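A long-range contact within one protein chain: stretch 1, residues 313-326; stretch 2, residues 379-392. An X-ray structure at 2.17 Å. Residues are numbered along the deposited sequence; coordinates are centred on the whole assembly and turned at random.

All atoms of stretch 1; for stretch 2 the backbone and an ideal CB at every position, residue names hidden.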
ATOM      1  N   ALA A 313      -4.116 -17.572   0.950  1.00 31.79           N
ATOM      2  CA  ALA A 313      -5.132 -16.974   0.101  1.00 36.43           C
ATOM      3  C   ALA A 313      -6.448 -16.852   0.851  1.00 33.39           C
ATOM      4  O   ALA A 313      -7.158 -15.861   0.706  1.00 32.06           O
ATOM      5  CB  ALA A 313      -5.316 -17.798  -1.156  1.00 26.03           C
ATOM      6  N   ASP A 314      -6.770 -17.869   1.645  1.00 31.73           N
ATOM      7  CA  ASP A 314      -7.981 -17.860   2.458  1.00 29.13           C
ATOM      8  C   ASP A 314      -8.070 -16.609   3.336  1.00 29.06           C
ATOM      9  O   ASP A 314      -9.136 -15.986   3.432  1.00 32.60           O
ATOM     10  CB  ASP A 314      -8.048 -19.110   3.338  1.00 28.98           C
ATOM     11  CG  ASP A 314      -8.658 -20.312   2.625  1.00 35.71           C
ATOM     12  OD1 ASP A 314      -9.326 -20.138   1.580  1.00 35.91           O
ATOM     13  OD2 ASP A 314      -8.476 -21.440   3.135  1.00 37.73           O
ATOM     14  N   MET A 315      -6.957 -16.239   3.966  1.00 25.67           N
ATOM     15  CA  MET A 315      -6.940 -15.053   4.821  1.00 29.07           C
ATOM     16  C   MET A 315      -7.206 -13.796   4.007  1.00 25.80           C
ATOM     17  O   MET A 315      -7.932 -12.904   4.437  1.00 27.39           O
ATOM     18  CB  MET A 315      -5.603 -14.937   5.561  1.00 27.18           C
ATOM     19  CG  MET A 315      -5.449 -13.685   6.424  1.00 29.47           C
ATOM     20  SD  MET A 315      -4.038 -13.693   7.525  1.00 40.03           S
ATOM     21  CE  MET A 315      -4.110 -12.059   8.211  1.00 44.71           C
ATOM     22  N   LEU A 316      -6.621 -13.737   2.820  1.00 25.40           N
ATOM     23  CA  LEU A 316      -6.841 -12.603   1.936  1.00 26.71           C
ATOM     24  C   LEU A 316      -8.301 -12.552   1.493  1.00 28.67           C
ATOM     25  O   LEU A 316      -8.927 -11.494   1.495  1.00 27.34           O
ATOM     26  CB  LEU A 316      -5.922 -12.674   0.717  1.00 23.13           C
ATOM     27  CG  LEU A 316      -4.422 -12.725   1.008  1.00 26.07           C
ATOM     28  CD1 LEU A 316      -3.642 -12.761  -0.294  1.00 27.33           C
ATOM     29  CD2 LEU A 316      -3.992 -11.544   1.869  1.00 21.47           C
ATOM     30  N   VAL A 317      -8.841 -13.707   1.124  1.00 26.32           N
ATOM     31  CA  VAL A 317     -10.233 -13.790   0.700  1.00 26.48           C
ATOM     32  C   VAL A 317     -11.155 -13.491   1.879  1.00 31.12           C
ATOM     33  O   VAL A 317     -12.117 -12.731   1.750  1.00 33.17           O
ATOM     34  CB  VAL A 317     -10.566 -15.176   0.111  1.00 26.94           C
ATOM     35  CG1 VAL A 317     -12.051 -15.281  -0.218  1.00 24.67           C
ATOM     36  CG2 VAL A 317      -9.726 -15.435  -1.132  1.00 24.79           C
ATOM     37  N   GLY A 318     -10.844 -14.084   3.029  1.00 30.59           N
ATOM     38  CA  GLY A 318     -11.640 -13.908   4.231  1.00 30.53           C
ATOM     39  C   GLY A 318     -11.670 -12.476   4.732  1.00 31.47           C
ATOM     40  O   GLY A 318     -12.734 -11.951   5.059  1.00 30.60           O
ATOM     41  N   GLY A 319     -10.500 -11.847   4.798  1.00 27.60           N
ATOM     42  CA  GLY A 319     -10.406 -10.458   5.214  1.00 25.04           C
ATOM     43  C   GLY A 319     -11.220  -9.562   4.297  1.00 28.17           C
ATOM     44  O   GLY A 319     -11.908  -8.645   4.749  1.00 27.40           O
ATOM     45  N   SER A 320     -11.151  -9.844   3.001  1.00 27.65           N
ATOM     46  CA  SER A 320     -11.877  -9.058   2.015  1.00 29.51           C
ATOM     47  C   SER A 320     -13.385  -9.291   2.110  1.00 31.78           C
ATOM     48  O   SER A 320     -14.167  -8.354   1.962  1.00 31.45           O
ATOM     49  CB  SER A 320     -11.368  -9.379   0.609  1.00 28.45           C
ATOM     50  OG  SER A 320      -9.978  -9.108   0.509  1.00 25.88           O
ATOM     51  N   LYS A 321     -13.790 -10.532   2.366  1.00 29.32           N
ATOM     52  CA  LYS A 321     -15.206 -10.845   2.545  1.00 32.25           C
ATOM     53  C   LYS A 321     -15.802 -10.072   3.713  1.00 32.03           C
ATOM     54  O   LYS A 321     -16.894  -9.523   3.601  1.00 33.46           O
ATOM     55  CB  LYS A 321     -15.419 -12.343   2.768  1.00 34.62           C
ATOM     56  CG  LYS A 321     -15.454 -13.163   1.496  1.00 38.89           C
ATOM     57  CD  LYS A 321     -15.679 -14.633   1.802  1.00 45.31           C
ATOM     58  CE  LYS A 321     -17.015 -14.853   2.490  1.00 50.70           C
ATOM     59  NZ  LYS A 321     -17.255 -16.294   2.769  1.00 54.28           N
ATOM     60  N   MET A 322     -15.083 -10.026   4.829  1.00 26.48           N
ATOM     61  CA  MET A 322     -15.571  -9.324   6.011  1.00 29.18           C
ATOM     62  C   MET A 322     -15.856  -7.854   5.712  1.00 30.91           C
ATOM     63  O   MET A 322     -16.852  -7.300   6.178  1.00 32.46           O
ATOM     64  CB  MET A 322     -14.571  -9.448   7.161  1.00 28.23           C
ATOM     65  CG  MET A 322     -14.461 -10.859   7.721  1.00 29.58           C
ATOM     66  SD  MET A 322     -13.332 -10.983   9.116  1.00 27.89           S
ATOM     67  CE  MET A 322     -14.160  -9.940  10.319  1.00 24.62           C
ATOM     68  N   LEU A 323     -14.993  -7.232   4.915  1.00 29.25           N
ATOM     69  CA  LEU A 323     -15.161  -5.822   4.574  1.00 30.26           C
ATOM     70  C   LEU A 323     -16.318  -5.601   3.605  1.00 31.00           C
ATOM     71  O   LEU A 323     -16.947  -4.544   3.614  1.00 33.68           O
ATOM     72  CB  LEU A 323     -13.867  -5.260   3.984  1.00 25.71           C
ATOM     73  CG  LEU A 323     -12.778  -4.954   5.014  1.00 29.45           C
ATOM     74  CD1 LEU A 323     -11.453  -4.669   4.333  1.00 27.01           C
ATOM     75  CD2 LEU A 323     -13.195  -3.777   5.883  1.00 27.25           C
ATOM     76  N   ILE A 324     -16.606  -6.601   2.780  1.00 33.53           N
ATOM     77  CA  ILE A 324     -17.671  -6.474   1.789  1.00 33.68           C
ATOM     78  C   ILE A 324     -19.034  -6.907   2.332  1.00 34.07           C
ATOM     79  O   ILE A 324     -20.032  -6.217   2.122  1.00 36.55           O
ATOM     80  CB  ILE A 324     -17.341  -7.277   0.513  1.00 30.96           C
ATOM     81  CG1 ILE A 324     -16.042  -6.755  -0.109  1.00 29.07           C
ATOM     82  CG2 ILE A 324     -18.485  -7.190  -0.491  1.00 31.38           C
ATOM     83  CD1 ILE A 324     -15.550  -7.566  -1.289  1.00 27.10           C
ATOM     84  N   GLU A 325     -19.084  -8.038   3.033  1.00 36.62           N
ATOM     85  CA  GLU A 325     -20.356  -8.534   3.567  1.00 38.08           C
ATOM     86  C   GLU A 325     -20.753  -7.810   4.845  1.00 37.36           C
ATOM     87  O   GLU A 325     -21.936  -7.657   5.144  1.00 39.33           O
ATOM     88  CB  GLU A 325     -20.297 -10.038   3.863  1.00 41.08           C
ATOM     89  CG  GLU A 325     -19.462 -10.871   2.916  1.00 47.62           C
ATOM     90  CD  GLU A 325     -20.180 -11.235   1.643  1.00 57.42           C
ATOM     91  OE1 GLU A 325     -21.222 -10.617   1.335  1.00 58.80           O
ATOM     92  OE2 GLU A 325     -19.689 -12.148   0.944  1.00 62.90           O
ATOM     93  N   GLY A 326     -19.755  -7.380   5.607  1.00 34.47           N
ATOM     94  CA  GLY A 326     -20.004  -6.831   6.925  1.00 34.45           C
ATOM     95  C   GLY A 326     -19.873  -7.917   7.974  1.00 35.38           C
ATOM     96  O   GLY A 326     -19.813  -9.102   7.646  1.00 33.16           O
ATOM     97  N   UNK A 379     -10.951 -21.290  -5.392  1.00 44.75           N
ATOM     98  CA  UNK A 379     -11.045 -20.958  -3.973  1.00 43.25           C
ATOM     99  C   UNK A 379     -10.526 -22.083  -3.087  1.00 44.12           C
ATOM    100  O   UNK A 379     -10.500 -23.247  -3.490  1.00 43.78           O
ATOM    101  CB  UNK A 379     -12.494 -20.636  -3.604  1.00 43.25           C
ATOM    102  N   UNK A 380     -10.112 -21.725  -1.877  1.00 42.69           N
ATOM    103  CA  UNK A 380      -9.720 -22.702  -0.880  1.00 42.75           C
ATOM    104  C   UNK A 380     -10.920 -23.087  -0.040  1.00 45.89           C
ATOM    105  O   UNK A 380     -11.996 -23.352  -0.571  1.00 50.05           O
ATOM    106  CB  UNK A 380      -8.594 -22.160   0.003  1.00 42.75           C
ATOM    107  N   UNK A 381     -10.746 -23.110   1.277  1.00 46.67           N
ATOM    108  CA  UNK A 381     -11.841 -23.466   2.172  1.00 50.90           C
ATOM    109  C   UNK A 381     -12.730 -22.256   2.454  1.00 48.13           C
ATOM    110  O   UNK A 381     -13.780 -22.376   3.085  1.00 50.54           O
ATOM    111  CB  UNK A 381     -11.294 -24.037   3.482  1.00 50.90           C
ATOM    112  N   UNK A 382     -12.303 -21.093   1.974  1.00 38.54           N
ATOM    113  CA  UNK A 382     -13.064 -19.862   2.148  1.00 37.33           C
ATOM    114  C   UNK A 382     -13.576 -19.357   0.801  1.00 39.81           C
ATOM    115  O   UNK A 382     -12.794 -19.083  -0.111  1.00 36.14           O
ATOM    116  CB  UNK A 382     -12.207 -18.793   2.828  1.00 37.33           C
ATOM    117  N   UNK A 383     -14.895 -19.235   0.691  1.00 46.32           N
ATOM    118  CA  UNK A 383     -15.545 -18.904  -0.572  1.00 48.54           C
ATOM    119  C   UNK A 383     -16.521 -17.743  -0.404  1.00 46.99           C
ATOM    120  O   UNK A 383     -17.330 -17.744   0.522  1.00 51.36           O
ATOM    121  CB  UNK A 383     -16.275 -20.128  -1.130  1.00 48.54           C
ATOM    122  N   UNK A 384     -16.450 -16.748  -1.300  1.00 42.46           N
ATOM    123  CA  UNK A 384     -17.427 -15.652  -1.286  1.00 43.66           C
ATOM    124  C   UNK A 384     -18.843 -16.170  -1.521  1.00 47.24           C
ATOM    125  O   UNK A 384     -19.010 -17.191  -2.188  1.00 45.44           O
ATOM    126  CB  UNK A 384     -17.072 -14.608  -2.346  1.00 43.66           C
ATOM    127  N   UNK A 385     -19.843 -15.485  -0.972  1.00 52.97           N
ATOM    128  CA  UNK A 385     -21.234 -15.874  -1.182  1.00 56.20           C
ATOM    129  C   UNK A 385     -21.591 -15.719  -2.655  1.00 57.31           C
ATOM    130  O   UNK A 385     -22.165 -16.618  -3.270  1.00 60.31           O
ATOM    131  CB  UNK A 385     -22.173 -15.039  -0.309  1.00 56.20           C
ATOM    132  N   UNK A 386     -21.242 -14.564  -3.209  1.00 53.82           N
ATOM    133  CA  UNK A 386     -21.373 -14.322  -4.637  1.00 52.66           C
ATOM    134  C   UNK A 386     -20.056 -13.776  -5.172  1.00 45.84           C
ATOM    135  O   UNK A 386     -19.221 -13.297  -4.407  1.00 41.22           O
ATOM    136  CB  UNK A 386     -22.523 -13.356  -4.928  1.00 52.66           C
ATOM    137  N   UNK A 387     -19.869 -13.859  -6.483  1.00 42.67           N
ATOM    138  CA  UNK A 387     -18.664 -13.335  -7.108  1.00 40.18           C
ATOM    139  C   UNK A 387     -18.634 -11.815  -7.015  1.00 38.95           C
ATOM    140  O   UNK A 387     -19.681 -11.167  -7.011  1.00 37.23           O
ATOM    141  CB  UNK A 387     -18.578 -13.782  -8.569  1.00 40.18           C
ATOM    142  N   UNK A 388     -17.432 -11.254  -6.921  1.00 32.97           N
ATOM    143  CA  UNK A 388     -17.260  -9.806  -6.945  1.00 34.93           C
ATOM    144  C   UNK A 388     -16.433  -9.394  -8.152  1.00 35.90           C
ATOM    145  O   UNK A 388     -15.220  -9.201  -8.036  1.00 32.51           O
ATOM    146  CB  UNK A 388     -16.599  -9.318  -5.654  1.00 34.93           C
ATOM    147  N   UNK A 389     -17.084  -9.254  -9.315  1.00 35.30           N
ATOM    148  CA  UNK A 389     -16.363  -8.893 -10.541  1.00 35.91           C
ATOM    149  C   UNK A 389     -15.681  -7.525 -10.462  1.00 37.78           C
ATOM    150  O   UNK A 389     -14.759  -7.269 -11.237  1.00 39.26           O
ATOM    151  CB  UNK A 389     -17.329  -8.907 -11.727  1.00 35.91           C
ATOM    152  N   UNK A 390     -16.110  -6.672  -9.536  1.00 32.16           N
ATOM    153  CA  UNK A 390     -15.531  -5.337  -9.414  1.00 32.85           C
ATOM    154  C   UNK A 390     -14.582  -5.190  -8.221  1.00 32.30           C
ATOM    155  O   UNK A 390     -14.274  -4.069  -7.819  1.00 32.62           O
ATOM    156  CB  UNK A 390     -16.654  -4.304  -9.299  1.00 32.85           C
ATOM    157  N   UNK A 391     -14.122  -6.307  -7.658  1.00 29.97           N
ATOM    158  CA  UNK A 391     -13.131  -6.264  -6.581  1.00 28.08           C
ATOM    159  C   UNK A 391     -11.925  -5.440  -7.032  1.00 26.77           C
ATOM    160  O   UNK A 391     -11.397  -5.662  -8.119  1.00 28.91           O
ATOM    161  CB  UNK A 391     -12.700  -7.676  -6.179  1.00 28.08           C
ATOM    162  N   UNK A 392     -11.506  -4.484  -6.205  1.00 27.13           N
ATOM    163  CA  UNK A 392     -10.555  -3.460  -6.643  1.00 28.37           C
ATOM    164  C   UNK A 392      -9.144  -3.996  -6.902  1.00 28.96           C
ATOM    165  O   UNK A 392      -8.506  -3.603  -7.877  1.00 32.24           O
ATOM    166  CB  UNK A 392     -10.485  -2.350  -5.592  1.00 28.37           C
TER

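Stretch 2 runs without regular secondary structure along one side of the helix 313-325. At position 379 the CB points sideways and finds nothing of the helix within reach, so many residues would suit; it is C379, bonded covalently to a group elsewhere in the structure.

Position 380 is far more restricted. Its ideal CB would lie 2.7 Å from D314 OD1, a clash, so a residue without a CB fits best. G380 brings its CA to 3.6 Å from D314 OD1, and a water bridges G380 N, D314 OD1 and the backbone O of 382.

At 381 the CB points sideways, 3.8 Å from D314 OD2. A small donor such as serine or threonine would suit this carboxylate, though others are possible. S381, with chi1 p, donates from OG to D314 OD2 at 2.7 Å; S381 N adds a weak hydrogen bond to D314 OD2 at 3.4 Å.

The CB of 382 points toward the helix, 4.7 Å from V317 CG1 and close to G318, where no side chain stands in the way. A medium apolar residue, valine, isoleucine or leucine, would fit. V382 sets CG1 3.9 Å from V317 CG1, while V382 N donates to D314 OD1 at 3.2 Å.

Position 383 points away and tolerates nearly anything. K383 contributes through its backbone: K383 O accepts from K321 NZ at 2.7 Å.

At 384 a phi of -61° permits proline, and the CB lies 4.4 Å from K321 CD; small or medium apolar groups would also suit. P384 packs its CD 4.2 Å from V317 CG1.

Position 385 points sideways, with its CB 4.0 Å from E325 OE2; small residues or a hydrogen-bond donor are plausible, an acidic one less so. A385 is the small choice. Position 386 points sideways with nothing of the helix within 5.5 Å of its CB, so many residues would suit; Q386, poorly ordered, reaches E325 OE1 through a water, its own bond to the water weak.

At 388 the CB points toward the helix, 4.8 Å from I324 CD1, inviting a large apolar or aromatic residue. In Y388, I324 CD1 sits over one ring face, 4.0 Å from the ring centroid, in a CH-pi contact. Y388 OH lies 2.2 Å from E325 OE2, too close in the model to interpret.

From 391 the CB points sideways, but a long aromatic could return to the helix: F391 places CD1 4.1 Å from I324 CD1.

Positions 387, 389, 390 and 392 are out of reach of stretch 1, which sets no preference, though a phi of -62° lets 389 be proline; they are A387, P389, A390 and R392.

Stretch 2 (379-392) CGSVKPAQAYPAFR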
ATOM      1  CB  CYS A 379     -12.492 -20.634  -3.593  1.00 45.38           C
ATOM      2  SG  CYS A 379     -13.166 -19.146  -4.367  1.00 55.30           S
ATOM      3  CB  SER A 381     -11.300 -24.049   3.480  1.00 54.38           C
ATOM      4  OG  SER A 381     -10.360 -23.174   4.077  1.00 57.74           O
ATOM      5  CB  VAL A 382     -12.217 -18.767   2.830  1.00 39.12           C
ATOM      6  CG1 VAL A 382     -12.981 -17.452   2.884  1.00 36.76           C
ATOM      7  CG2 VAL A 382     -11.809 -19.212   4.227  1.00 38.69           C
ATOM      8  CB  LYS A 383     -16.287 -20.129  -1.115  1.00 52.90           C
ATOM      9  CG  LYS A 383     -16.120 -20.374  -2.604  1.00 55.02           C
ATOM     10  CD  LYS A 383     -17.141 -21.388  -3.103  1.00 55.13           C
ATOM     11  CE  LYS A 383     -16.736 -21.972  -4.448  1.00 57.53           C
ATOM     12  NZ  LYS A 383     -17.810 -22.826  -5.035  1.00 59.73           N
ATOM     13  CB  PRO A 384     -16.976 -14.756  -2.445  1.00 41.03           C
ATOM     14  CG  PRO A 384     -15.556 -15.117  -2.688  1.00 40.75           C
ATOM     15  CD  PRO A 384     -15.431 -16.568  -2.347  1.00 39.96           C
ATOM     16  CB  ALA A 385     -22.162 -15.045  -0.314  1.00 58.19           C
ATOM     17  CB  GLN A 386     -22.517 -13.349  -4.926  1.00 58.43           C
ATOM     18  CG  GLN A 386     -22.491 -12.085  -4.076  1.00 65.85           C
ATOM     19  CD  GLN A 386     -23.443 -11.019  -4.590  1.00 76.92           C
ATOM     20  OE1 GLN A 386     -23.618 -10.857  -5.798  1.00 81.87           O
ATOM     21  NE2 GLN A 386     -24.063 -10.285  -3.673  1.00 80.04           N
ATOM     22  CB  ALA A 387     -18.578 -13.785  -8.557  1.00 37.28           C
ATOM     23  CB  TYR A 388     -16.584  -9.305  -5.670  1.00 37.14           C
ATOM     24  CG  TYR A 388     -17.186  -9.833  -4.393  1.00 41.23           C
ATOM     25  CD1 TYR A 388     -18.491  -9.520  -4.033  1.00 46.58           C
ATOM     26  CD2 TYR A 388     -16.442 -10.630  -3.538  1.00 42.91           C
ATOM     27  CE1 TYR A 388     -19.037  -9.998  -2.862  1.00 50.08           C
ATOM     28  CE2 TYR A 388     -16.978 -11.111  -2.367  1.00 46.14           C
ATOM     29  CZ  TYR A 388     -18.273 -10.793  -2.034  1.00 53.11           C
ATOM     30  OH  TYR A 388     -18.801 -11.276  -0.866  1.00 61.73           O
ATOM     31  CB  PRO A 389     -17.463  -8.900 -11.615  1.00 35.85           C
ATOM     32  CG  PRO A 389     -18.755  -8.798 -10.862  1.00 35.58           C
ATOM     33  CD  PRO A 389     -18.519  -9.487  -9.558  1.00 36.44           C
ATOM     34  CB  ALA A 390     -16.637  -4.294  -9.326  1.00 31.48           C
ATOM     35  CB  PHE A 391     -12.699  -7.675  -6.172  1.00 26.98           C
ATOM     36  CG  PHE A 391     -11.775  -7.705  -4.987  1.00 27.54           C
ATOM     37  CD1 PHE A 391     -12.273  -7.573  -3.700  1.00 25.54           C
ATOM     38  CD2 PHE A 391     -10.407  -7.854  -5.159  1.00 21.33           C
ATOM     39  CE1 PHE A 391     -11.423  -7.591  -2.605  1.00 27.27           C
ATOM     40  CE2 PHE A 391      -9.551  -7.875  -4.068  1.00 24.35           C
ATOM     41  CZ  PHE A 391     -10.060  -7.742  -2.791  1.00 25.02           C
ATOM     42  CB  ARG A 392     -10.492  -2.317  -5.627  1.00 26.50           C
ATOM     43  CG  ARG A 392      -9.619  -1.145  -6.073  1.00 27.80           C
ATOM     44  CD  ARG A 392     -10.125  -0.511  -7.374  1.00 28.39           C
ATOM     45  NE  ARG A 392     -11.358   0.250  -7.178  1.00 27.14           N
ATOM     46  CZ  ARG A 392     -11.866   1.102  -8.064  1.00 30.25           C
ATOM     47  NH1 ARG A 392     -11.249   1.311  -9.220  1.00 30.48           N
ATOM     48  NH2 ARG A 392     -12.992   1.751  -7.795  1.00 30.61           N
TER
HETATM   49  O   HOH W   1      -9.945 -18.872  -1.243  1.00 42.03           O
HETATM   50  O   HOH W   2     -22.426  -9.227  -1.173  1.00 50.47           O
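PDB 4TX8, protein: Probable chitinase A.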